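Side-chain contacts in HpcE (Thermus thermophilus, PDB 1WZO), which probably catalyses the isomerisation of 2-hydroxyhepta-2,4-diene-1,7-dioate, as a member of the fumarylacetoacetate hydrolase family: residues 109-113 and 114-118; 190-193 and 194-198; 128-132 and 133-137; 15-19 and 20-24. All coordinates share one frame; numbering follows the deposited sequence.

Along the chain the order is contact 4, contact 1, contact 3, contact 2. Contacts 1 and 2 are neighbours, their centres about 8 Å apart: helix 113-116 lies on the first turns of helix 192-200, and a probable hydrogen bond from Ala-113 N to Glu-197 OE2 ties them. Contact 3, at the end of strand 120-131, is centred about 24 Å from contact 2 and 32 Å from contact 1. Contact 4, the hairpin of strands 11-18 and 21-23, lies across the chain's centre from contact 3, their centres about 37 Å apart. Each is local: a helical turn, a helix cap, a turn leaving a strand and a hairpin. Contacts 1, 2 and 3 belong to the fumarylacetoacetate hydrolase C-terminal family region.

Contact 1. Residues 109-113 and 114-118; sequences KRVRA and KDALD
Arg-112 and Lys-114 run side by side and point the same way, off the short helical turn that follows strand 94-104. The Arg-112 chain is extended from CG to NE, and Lys-114 CE sits at the edge of its guanidinium, in plane, with Lys-114 NZ 3.6 Å from Arg-112 NH1. Lys-114 CG lies between the backbone N and the carbonyl carbon (chi1 70°), and a bend at chi4 of 60° brings the ammonium back over the turn. There Lys-114 NZ makes a salt bridge of 2.8 Å to Asp-115 OD2, on the syn side of the carboxylate. The same OD2 accepts from a water that in turn takes the N-H of Arg-112. Val-111 CG1 packs against the backbone of the turn, 3.8 Å from Ala-116 CA. The turn is closed by Asp-115 N to Arg-112 O (3.0 Å) and Ala-116 N to Ala-113 O (3.1 Å), while a second water links Ala-113 O to Leu-117 N. Ala-116 then packs on Ala-193 and Leu-196 of helix 192-200. Of the two like charges, Asp-115 is salt-bridged to Lys-114 alone but lies near Arg-112 as well, which would probably offset part of their repulsion.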
loop_
_atom_site.group_PDB
_atom_site.type_symbol
_atom_site.label_atom_id
_atom_site.label_comp_id
_atom_site.label_asym_id
_atom_site.label_seq_id
_atom_site.Cartn_x
_atom_site.Cartn_y
_atom_site.Cartn_z
ATOM N N LYS B 109 -14.280 -16.115 -3.801
ATOM C CA LYS B 109 -13.632 -17.374 -4.145
ATOM C C LYS B 109 -14.732 -18.422 -4.167
ATOM O O LYS B 109 -15.412 -18.634 -3.160
ATOM C CB LYS B 109 -12.556 -17.765 -3.125
ATOM C CG LYS B 109 -11.770 -19.016 -3.532
ATOM C CD LYS B 109 -11.070 -18.812 -4.880
ATOM C CE LYS B 109 -10.388 -20.085 -5.383
ATOM N NZ LYS B 109 -9.214 -20.479 -4.554
ATOM N N ARG B 110 -14.911 -19.047 -5.328
ATOM C CA ARG B 110 -15.929 -20.072 -5.533
ATOM C C ARG B 110 -17.334 -19.555 -5.229
ATOM O O ARG B 110 -18.129 -20.227 -4.572
ATOM C CB ARG B 110 -15.628 -21.306 -4.679
ATOM C CG ARG B 110 -14.333 -22.004 -5.056
ATOM C CD ARG B 110 -14.132 -23.281 -4.254
ATOM N NE ARG B 110 -12.844 -23.906 -4.546
ATOM C CZ ARG B 110 -12.472 -24.330 -5.751
ATOM N NH1 ARG B 110 -13.290 -24.199 -6.788
ATOM N NH2 ARG B 110 -11.277 -24.881 -5.919
ATOM N N VAL B 111 -17.633 -18.356 -5.715
ATOM C CA VAL B 111 -18.945 -17.749 -5.514
ATOM C C VAL B 111 -19.857 -18.200 -6.644
ATOM O O VAL B 111 -19.460 -18.193 -7.809
ATOM C CB VAL B 111 -18.851 -16.205 -5.532
ATOM C CG1 VAL B 111 -20.246 -15.583 -5.427
ATOM C CG2 VAL B 111 -17.969 -15.737 -4.389
ATOM N N ARG B 112 -21.073 -18.611 -6.301
ATOM C CA ARG B 112 -22.028 -19.046 -7.311
ATOM C C ARG B 112 -22.625 -17.813 -7.979
ATOM O O ARG B 112 -22.747 -16.765 -7.356
ATOM C CB ARG B 112 -23.145 -19.874 -6.663
ATOM C CG ARG B 112 -22.650 -21.082 -5.884
ATOM C CD ARG B 112 -23.741 -21.621 -4.969
ATOM N NE ARG B 112 -23.222 -22.614 -4.033
ATOM C CZ ARG B 112 -23.878 -23.050 -2.961
ATOM N NH1 ARG B 112 -25.089 -22.579 -2.682
ATOM N NH2 ARG B 112 -23.319 -23.950 -2.159
ATOM N N ALA B 113 -22.998 -17.943 -9.246
ATOM C CA ALA B 113 -23.575 -16.833 -9.996
ATOM C C ALA B 113 -24.762 -16.167 -9.287
ATOM O O ALA B 113 -24.870 -14.938 -9.258
ATOM C CB ALA B 113 -24.001 -17.318 -11.385
ATOM N N LYS B 114 -25.648 -16.976 -8.713
ATOM C CA LYS B 114 -26.825 -16.446 -8.026
ATOM C C LYS B 114 -26.482 -15.509 -6.869
ATOM O O LYS B 114 -27.293 -14.663 -6.500
ATOM C CB LYS B 114 -27.706 -17.592 -7.510
ATOM C CG LYS B 114 -27.107 -18.377 -6.355
ATOM C CD LYS B 114 -28.059 -19.469 -5.869
ATOM C CE LYS B 114 -27.388 -20.388 -4.850
ATOM N NZ LYS B 114 -26.920 -19.666 -3.633
ATOM N N ASP B 115 -25.286 -15.658 -6.302
ATOM C CA ASP B 115 -24.854 -14.822 -5.179
ATOM C C ASP B 115 -23.799 -13.783 -5.557
ATOM O O ASP B 115 -23.442 -12.939 -4.733
ATOM C CB ASP B 115 -24.250 -15.675 -4.063
ATOM C CG ASP B 115 -25.180 -16.766 -3.579
ATOM O OD1 ASP B 115 -26.338 -16.454 -3.236
ATOM O OD2 ASP B 115 -24.741 -17.936 -3.529
ATOM N N ALA B 116 -23.307 -13.845 -6.790
ATOM C CA ALA B 116 -22.246 -12.948 -7.240
ATOM C C ALA B 116 -22.466 -11.450 -7.071
ATOM O O ALA B 116 -21.605 -10.761 -6.529
ATOM C CB ALA B 116 -21.888 -13.253 -8.689
ATOM N N LEU B 117 -23.599 -10.937 -7.538
ATOM C CA LEU B 117 -23.839 -9.506 -7.430
ATOM C C LEU B 117 -23.832 -9.001 -5.992
ATOM O O LEU B 117 -23.692 -7.804 -5.763
ATOM C CB LEU B 117 -25.144 -9.118 -8.144
ATOM C CG LEU B 117 -25.142 -9.345 -9.663
ATOM C CD1 LEU B 117 -26.401 -8.746 -10.286
ATOM C CD2 LEU B 117 -23.906 -8.705 -10.282
ATOM N N ASP B 118 -23.962 -9.907 -5.025
ATOM C CA ASP B 118 -23.931 -9.521 -3.616
ATOM C C ASP B 118 -22.518 -9.141 -3.175
ATOM O O ASP B 118 -22.334 -8.565 -2.101
ATOM C CB ASP B 118 -24.426 -10.658 -2.717
ATOM C CG ASP B 118 -25.897 -10.945 -2.895
ATOM O OD1 ASP B 118 -26.680 -9.976 -3.005
ATOM O OD2 ASP B 118 -26.270 -12.139 -2.910
HETATM O O HOH W 1 -22.046 -18.569 -3.594
HETATM O O HOH W 2 -25.978 -12.482 -8.602
#

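Contact 2. Residues 190-193 and 194-198; sequences YSVA and ELLEF
Ser-191 and Glu-194 form a capping box at the N-terminus of helix 192-200, with Ser-191 as the N-cap. Two bonds define it: Glu-194 N gives to Ser-191 OG at 3.1 Å, and Ser-191 N returns a nearly straight bond of 2.9 Å (172°) to Glu-194 OE1, using the anti lone pair of that oxygen. Ser-191 OG stands between its backbone N and carbonyl carbon (chi1 66°), which turns it over the helix end to meet the N-H of Glu-194. Arg-64 makes a salt bridge to the same OE1 and a cation-pi contact with Tyr-190. An alanine in place of Glu-194 would probably leave Ser-191 N without its acceptor and Arg-64 without its carboxylate mate. Helical bonds follow, Leu-195 N to Ser-191 O and Leu-196 N to Val-192 O. Among apolar contacts, Val-192 and Leu-196 lie side by side, CG1 to CD1 3.9 Å, and Leu-195 and Leu-196 both reach Leu-211 of strand 210-212. The Tyr-190 ring has Glu-194 CB at its edge, and its hydroxyl bonds to Pro-65 O. At the start of the helix, Leu-195 CD2 touches Tyr-190 CB at 3.7 Å.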
loop_
_atom_site.group_PDB
_atom_site.type_symbol
_atom_site.label_atom_id
_atom_site.label_comp_id
_atom_site.label_asym_id
_atom_site.label_seq_id
_atom_site.Cartn_x
_atom_site.Cartn_y
_atom_site.Cartn_z
ATOM N N TYR B 190 -22.011 -13.350 -21.582
ATOM C CA TYR B 190 -21.836 -13.853 -20.226
ATOM C C TYR B 190 -22.155 -12.665 -19.329
ATOM O O TYR B 190 -21.578 -11.591 -19.492
ATOM C CB TYR B 190 -20.392 -14.292 -19.960
ATOM C CG TYR B 190 -20.027 -15.670 -20.468
ATOM C CD1 TYR B 190 -19.455 -15.844 -21.727
ATOM C CD2 TYR B 190 -20.238 -16.798 -19.677
ATOM C CE1 TYR B 190 -19.097 -17.115 -22.183
ATOM C CE2 TYR B 190 -19.885 -18.070 -20.123
ATOM C CZ TYR B 190 -19.315 -18.218 -21.375
ATOM O OH TYR B 190 -18.959 -19.472 -21.810
ATOM N N SER B 191 -23.067 -12.852 -18.384
ATOM C CA SER B 191 -23.447 -11.771 -17.484
ATOM C C SER B 191 -22.352 -11.486 -16.465
ATOM O O SER B 191 -21.406 -12.265 -16.313
ATOM C CB SER B 191 -24.723 -12.136 -16.733
ATOM O OG SER B 191 -24.498 -13.229 -15.858
ATOM N N VAL B 192 -22.488 -10.363 -15.771
ATOM C CA VAL B 192 -21.536 -9.994 -14.738
ATOM C C VAL B 192 -21.479 -11.141 -13.726
ATOM O O VAL B 192 -20.397 -11.584 -13.324
ATOM C CB VAL B 192 -21.981 -8.709 -14.016
ATOM C CG1 VAL B 192 -21.078 -8.447 -12.825
ATOM C CG2 VAL B 192 -21.964 -7.533 -14.989
ATOM N N ALA B 193 -22.650 -11.627 -13.320
ATOM C CA ALA B 193 -22.722 -12.727 -12.359
ATOM C C ALA B 193 -22.007 -13.977 -12.870
ATOM O O ALA B 193 -21.268 -14.613 -12.132
ATOM C CB ALA B 193 -24.180 -13.054 -12.039
ATOM N N GLU B 194 -22.228 -14.334 -14.130
ATOM C CA GLU B 194 -21.575 -15.514 -14.687
ATOM C C GLU B 194 -20.058 -15.340 -14.785
ATOM O O GLU B 194 -19.301 -16.290 -14.561
ATOM C CB GLU B 194 -22.151 -15.839 -16.063
ATOM C CG GLU B 194 -23.603 -16.310 -16.020
ATOM C CD GLU B 194 -24.171 -16.517 -17.402
ATOM O OE1 GLU B 194 -24.112 -15.567 -18.205
ATOM O OE2 GLU B 194 -24.673 -17.628 -17.685
ATOM N N LEU B 195 -19.622 -14.130 -15.125
ATOM C CA LEU B 195 -18.198 -13.831 -15.244
ATOM C C LEU B 195 -17.494 -13.916 -13.885
ATOM O O LEU B 195 -16.409 -14.499 -13.772
ATOM C CB LEU B 195 -18.005 -12.435 -15.858
ATOM C CG LEU B 195 -18.387 -12.298 -17.337
ATOM C CD1 LEU B 195 -18.356 -10.840 -17.757
ATOM C CD2 LEU B 195 -17.415 -13.119 -18.189
ATOM N N LEU B 196 -18.104 -13.342 -12.852
ATOM C CA LEU B 196 -17.508 -13.380 -11.519
ATOM C C LEU B 196 -17.481 -14.804 -10.965
ATOM O O LEU B 196 -16.604 -15.159 -10.171
ATOM C CB LEU B 196 -18.273 -12.457 -10.559
ATOM C CG LEU B 196 -18.207 -10.956 -10.865
ATOM C CD1 LEU B 196 -19.162 -10.211 -9.939
ATOM C CD2 LEU B 196 -16.777 -10.439 -10.689
ATOM N N GLU B 197 -18.443 -15.624 -11.382
ATOM C CA GLU B 197 -18.481 -17.014 -10.940
ATOM C C GLU B 197 -17.335 -17.762 -11.620
ATOM O O GLU B 197 -16.595 -18.506 -10.979
ATOM C CB GLU B 197 -19.806 -17.669 -11.341
ATOM C CG GLU B 197 -19.881 -19.160 -11.044
ATOM C CD GLU B 197 -21.163 -19.784 -11.575
ATOM O OE1 GLU B 197 -21.356 -19.778 -12.805
ATOM O OE2 GLU B 197 -21.978 -20.273 -10.766
ATOM N N PHE B 198 -17.207 -17.553 -12.926
ATOM C CA PHE B 198 -16.167 -18.209 -13.711
ATOM C C PHE B 198 -14.778 -17.884 -13.177
ATOM O O PHE B 198 -13.947 -18.778 -13.000
ATOM C CB PHE B 198 -16.256 -17.777 -15.176
ATOM C CG PHE B 198 -15.202 -18.397 -16.055
ATOM C CD1 PHE B 198 -15.294 -19.730 -16.443
ATOM C CD2 PHE B 198 -14.094 -17.655 -16.461
ATOM C CE1 PHE B 198 -14.293 -20.324 -17.222
ATOM C CE2 PHE B 198 -13.089 -18.238 -17.241
ATOM C CZ PHE B 198 -13.192 -19.576 -17.618
#

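Contact 3. Residues 128-132 and 133-137; sequences DLVAR and DYVTN
The Tyr-134 ring meets Ala-131 obliquely: the methyl CB of Ala-131 lies 3.6 Å from Tyr-134 CD2 and 3.8 Å from Tyr-134 CE2. Over one face, set off toward the rim, stands Asp-133 CB, 3.8 Å above the plane. Beyond the two segments the ring also has a cation-pi partner in Arg-144 and touches Pro-88 and Ala-145. Tyr-134 CG is anti to the carbonyl carbon (chi1 -44°), which carries the ring back across the turn toward Ala-131.

The turn itself is tight. Tyr-134 N gives to Ala-131 O at 3.0 Å, and Val-135 N gives to Arg-132 O at 3.1 Å; these are two successive backbone bonds, each from residue i+3 to residue i, and with them the chain swings off the end of strand 120-131. On another side of the turn Val-130 and Val-135 cross at about a right angle and meet methyl to methyl, CG2 to CG2 at 4.1 Å. Val-135 CG2 also lies 3.8 Å from Arg-132 CA, and Val-135 packs on Ala-145 of helix 143-146.

Asp-133 turns its carboxylate to the backbone just before the neighbouring antiparallel strand 94-104, OD1 taking the N-H of Phe-93 and OD2 that of Arg-92. Both of its oxygens are therefore held by main-chain N-H groups, which would probably stabilise the charge, while the contacts of Ala-131 with Tyr-134 and of Val-130 with Val-135 pack the turn and the two backbone bonds fix its shape.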
loop_
_atom_site.group_PDB
_atom_site.type_symbol
_atom_site.label_atom_id
_atom_site.label_comp_id
_atom_site.label_asym_id
_atom_site.label_seq_id
_atom_site.Cartn_x
_atom_site.Cartn_y
_atom_site.Cartn_z
ATOM N N ASP B 128 -11.754 0.731 -22.697
ATOM C CA ASP B 128 -10.751 -0.319 -22.892
ATOM C C ASP B 128 -10.130 -0.224 -24.284
ATOM O O ASP B 128 -10.429 -1.020 -25.174
ATOM C CB ASP B 128 -11.414 -1.686 -22.659
ATOM C CG ASP B 128 -10.475 -2.848 -22.901
ATOM O OD1 ASP B 128 -9.277 -2.724 -22.578
ATOM O OD2 ASP B 128 -10.944 -3.894 -23.400
ATOM N N LEU B 129 -9.258 0.763 -24.454
ATOM C CA LEU B 129 -8.608 1.015 -25.733
ATOM C C LEU B 129 -7.750 -0.131 -26.250
ATOM O O LEU B 129 -7.245 -0.964 -25.490
ATOM C CB LEU B 129 -7.775 2.302 -25.651
ATOM C CG LEU B 129 -8.582 3.604 -25.540
ATOM C CD1 LEU B 129 -8.112 4.432 -24.345
ATOM C CD2 LEU B 129 -8.435 4.401 -26.832
ATOM N N VAL B 130 -7.599 -0.173 -27.564
ATOM C CA VAL B 130 -6.799 -1.207 -28.191
ATOM C C VAL B 130 -6.147 -0.671 -29.455
ATOM O O VAL B 130 -6.731 0.149 -30.171
ATOM C CB VAL B 130 -7.656 -2.449 -28.558
ATOM C CG1 VAL B 130 -8.803 -2.047 -29.493
ATOM C CG2 VAL B 130 -6.782 -3.499 -29.243
ATOM N N ALA B 131 -4.917 -1.106 -29.703
ATOM C CA ALA B 131 -4.202 -0.718 -30.912
ATOM C C ALA B 131 -4.198 -1.998 -31.742
ATOM O O ALA B 131 -3.351 -2.879 -31.549
ATOM C CB ALA B 131 -2.787 -0.282 -30.581
ATOM N N ARG B 132 -5.166 -2.110 -32.647
ATOM C CA ARG B 132 -5.294 -3.301 -33.474
ATOM C C ARG B 132 -4.065 -3.625 -34.315
ATOM O O ARG B 132 -3.885 -4.774 -34.737
ATOM C CB ARG B 132 -6.545 -3.195 -34.355
ATOM C CG ARG B 132 -7.830 -3.227 -33.533
ATOM C CD ARG B 132 -9.067 -3.429 -34.394
ATOM N NE ARG B 132 -10.278 -3.578 -33.585
ATOM C CZ ARG B 132 -10.474 -4.551 -32.698
ATOM N NH1 ARG B 132 -9.540 -5.474 -32.495
ATOM N NH2 ARG B 132 -11.611 -4.608 -32.015
ATOM N N ASP B 133 -3.218 -2.624 -34.546
ATOM C CA ASP B 133 -1.990 -2.821 -35.314
ATOM C C ASP B 133 -1.165 -3.925 -34.667
ATOM O O ASP B 133 -0.483 -4.690 -35.350
ATOM C CB ASP B 133 -1.123 -1.557 -35.312
ATOM C CG ASP B 133 -1.801 -0.369 -35.953
ATOM O OD1 ASP B 133 -2.879 0.039 -35.473
ATOM O OD2 ASP B 133 -1.242 0.165 -36.934
ATOM N N TYR B 134 -1.236 -4.003 -33.343
ATOM C CA TYR B 134 -0.442 -4.971 -32.604
ATOM C C TYR B 134 -1.141 -6.257 -32.201
ATOM O O TYR B 134 -0.615 -7.013 -31.392
ATOM C CB TYR B 134 0.150 -4.288 -31.364
ATOM C CG TYR B 134 0.717 -2.908 -31.650
ATOM C CD1 TYR B 134 1.535 -2.681 -32.759
ATOM C CD2 TYR B 134 0.425 -1.828 -30.817
ATOM C CE1 TYR B 134 2.042 -1.405 -33.032
ATOM C CE2 TYR B 134 0.927 -0.559 -31.078
ATOM C CZ TYR B 134 1.730 -0.353 -32.186
ATOM O OH TYR B 134 2.205 0.909 -32.451
ATOM N N VAL B 135 -2.311 -6.521 -32.773
ATOM C CA VAL B 135 -3.047 -7.735 -32.449
ATOM C C VAL B 135 -2.743 -8.897 -33.401
ATOM O O VAL B 135 -2.597 -8.706 -34.612
ATOM C CB VAL B 135 -4.578 -7.479 -32.447
ATOM C CG1 VAL B 135 -5.328 -8.785 -32.214
ATOM C CG2 VAL B 135 -4.938 -6.470 -31.362
ATOM N N THR B 136 -2.636 -10.093 -32.824
ATOM C CA THR B 136 -2.388 -11.341 -33.555
ATOM C C THR B 136 -3.146 -12.418 -32.781
ATOM O O THR B 136 -3.899 -12.099 -31.858
ATOM C CB THR B 136 -0.891 -11.725 -33.582
ATOM O OG1 THR B 136 -0.428 -11.934 -32.240
ATOM C CG2 THR B 136 -0.064 -10.636 -34.245
ATOM N N ASN B 137 -2.948 -13.686 -33.129
ATOM C CA ASN B 137 -3.652 -14.753 -32.423
ATOM C C ASN B 137 -2.864 -15.392 -31.284
ATOM O O ASN B 137 -3.181 -16.501 -30.847
ATOM C CB ASN B 137 -4.121 -15.832 -33.404
ATOM C CG ASN B 137 -5.200 -15.330 -34.345
ATOM O OD1 ASN B 137 -6.053 -14.526 -33.957
ATOM N ND2 ASN B 137 -5.179 -15.808 -35.583
#

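Contact 4. Residues 15-19 and 20-24; sequences GVYRE and GLLLD
Gly-20 packs against the ring of Tyr-17 in the type I' turn from Arg-18 to Leu-21, which closes the antiparallel hairpin of strands 11-18 and 21-23. Its N stands over one face of the ring, offset toward the rim, and its CA is 3.4 Å from Tyr-17 OH. With CG anti to the backbone N (chi1 -169°), the tyrosine is carried along the hairpin to the turn. Leu-21 pairs with Arg-18 through two bonds of 2.9 Å, Arg-18 N to Leu-21 O and Leu-21 N to Arg-18 O. Leu-22 faces Tyr-17 in a non-hydrogen-bonded pair; its CD2 comes to the edge of the ring, 3.8 Å from Tyr-17 CD1, and on the same face of the sheet it reaches Ala-4 and Phe-6 of strand 2-8. An alanine replacing Tyr-17 is likely to leave Gly-20 and Leu-22 CD2 without the ring they lean on, opening a gap beside the turn. Leu-23 is hydrogen-bonded to Val-16, its N giving to Val-16 O at 3.0 Å, and on the other face its CD1 lies 3.7 Å from Arg-18 CD, the two chains crossing at about a right angle. Asp-24 ends the pairing, its OD2 bonding to His-30 NE2. Backbone bonds thus set the register, Tyr-17 and Leu-22 pack apolar surface on one face, and on the other Arg-18 lies against Leu-23 while its charge can probably stay toward solvent.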
loop_
_atom_site.group_PDB
_atom_site.type_symbol
_atom_site.label_atom_id
_atom_site.label_comp_id
_atom_site.label_asym_id
_atom_site.label_seq_id
_atom_site.Cartn_x
_atom_site.Cartn_y
_atom_site.Cartn_z
ATOM N N GLY B 15 -14.508 12.463 -2.192
ATOM C CA GLY B 15 -15.810 13.083 -2.056
ATOM C C GLY B 15 -16.995 12.411 -2.718
ATOM O O GLY B 15 -16.926 11.258 -3.144
ATOM N N VAL B 16 -18.093 13.158 -2.796
ATOM C CA VAL B 16 -19.338 12.682 -3.386
ATOM C C VAL B 16 -19.835 13.699 -4.406
ATOM O O VAL B 16 -19.731 14.906 -4.192
ATOM C CB VAL B 16 -20.423 12.507 -2.306
ATOM C CG1 VAL B 16 -21.639 11.810 -2.893
ATOM C CG2 VAL B 16 -19.861 11.733 -1.131
ATOM N N TYR B 17 -20.384 13.206 -5.511
ATOM C CA TYR B 17 -20.886 14.072 -6.568
ATOM C C TYR B 17 -22.386 14.297 -6.421
ATOM O O TYR B 17 -23.178 13.372 -6.601
ATOM C CB TYR B 17 -20.598 13.439 -7.927
ATOM C CG TYR B 17 -20.822 14.347 -9.111
ATOM C CD1 TYR B 17 -19.973 15.425 -9.358
ATOM C CD2 TYR B 17 -21.858 14.103 -10.012
ATOM C CE1 TYR B 17 -20.145 16.234 -10.481
ATOM C CE2 TYR B 17 -22.038 14.902 -11.135
ATOM C CZ TYR B 17 -21.178 15.964 -11.366
ATOM O OH TYR B 17 -21.338 16.737 -12.493
ATOM N N ARG B 18 -22.765 15.531 -6.093
ATOM C CA ARG B 18 -24.170 15.900 -5.922
ATOM C C ARG B 18 -24.458 17.222 -6.628
ATOM O O ARG B 18 -23.717 18.190 -6.466
ATOM C CB ARG B 18 -24.511 16.057 -4.438
ATOM C CG ARG B 18 -24.228 14.843 -3.576
ATOM C CD ARG B 18 -24.531 15.146 -2.115
ATOM N NE ARG B 18 -24.104 14.071 -1.226
ATOM C CZ ARG B 18 -24.164 14.126 0.101
ATOM N NH1 ARG B 18 -24.637 15.212 0.702
ATOM N NH2 ARG B 18 -23.743 13.100 0.829
ATOM N N GLU B 19 -25.537 17.259 -7.402
ATOM C CA GLU B 19 -25.927 18.471 -8.120
ATOM C C GLU B 19 -24.767 19.130 -8.854
ATOM O O GLU B 19 -24.542 20.335 -8.717
ATOM C CB GLU B 19 -26.546 19.492 -7.159
ATOM C CG GLU B 19 -27.870 19.069 -6.543
ATOM C CD GLU B 19 -27.755 18.758 -5.063
ATOM O OE1 GLU B 19 -28.794 18.455 -4.436
ATOM O OE2 GLU B 19 -26.626 18.819 -4.527
ATOM N N GLY B 20 -24.025 18.340 -9.622
ATOM C CA GLY B 20 -22.910 18.882 -10.376
ATOM C C GLY B 20 -21.787 19.473 -9.548
ATOM O O GLY B 20 -20.993 20.261 -10.056
ATOM N N LEU B 21 -21.709 19.099 -8.276
ATOM C CA LEU B 21 -20.652 19.604 -7.409
ATOM C C LEU B 21 -19.991 18.486 -6.615
ATOM O O LEU B 21 -20.607 17.460 -6.335
ATOM C CB LEU B 21 -21.210 20.660 -6.452
ATOM C CG LEU B 21 -21.726 21.943 -7.112
ATOM C CD1 LEU B 21 -22.278 22.876 -6.048
ATOM C CD2 LEU B 21 -20.598 22.620 -7.884
ATOM N N LEU B 22 -18.729 18.694 -6.260
ATOM C CA LEU B 22 -17.975 17.714 -5.490
ATOM C C LEU B 22 -17.855 18.145 -4.036
ATOM O O LEU B 22 -17.391 19.246 -3.745
ATOM C CB LEU B 22 -16.573 17.540 -6.082
ATOM C CG LEU B 22 -16.463 16.869 -7.450
ATOM C CD1 LEU B 22 -15.059 17.078 -8.007
ATOM C CD2 LEU B 22 -16.789 15.382 -7.319
ATOM N N LEU B 23 -18.273 17.273 -3.125
ATOM C CA LEU B 23 -18.199 17.566 -1.699
ATOM C C LEU B 23 -17.099 16.722 -1.072
ATOM O O LEU B 23 -17.066 15.509 -1.261
ATOM C CB LEU B 23 -19.537 17.249 -1.028
ATOM C CG LEU B 23 -20.766 17.933 -1.631
ATOM C CD1 LEU B 23 -22.001 17.569 -0.821
ATOM C CD2 LEU B 23 -20.560 19.439 -1.639
ATOM N N ASP B 24 -16.198 17.354 -0.327
ATOM C CA ASP B 24 -15.119 16.611 0.309
ATOM C C ASP B 24 -15.544 15.988 1.633
ATOM O O ASP B 24 -16.702 16.091 2.042
ATOM C CB ASP B 24 -13.887 17.504 0.527
ATOM C CG ASP B 24 -14.187 18.736 1.363
ATOM O OD1 ASP B 24 -15.068 18.669 2.244
ATOM O OD2 ASP B 24 -13.522 19.772 1.146
#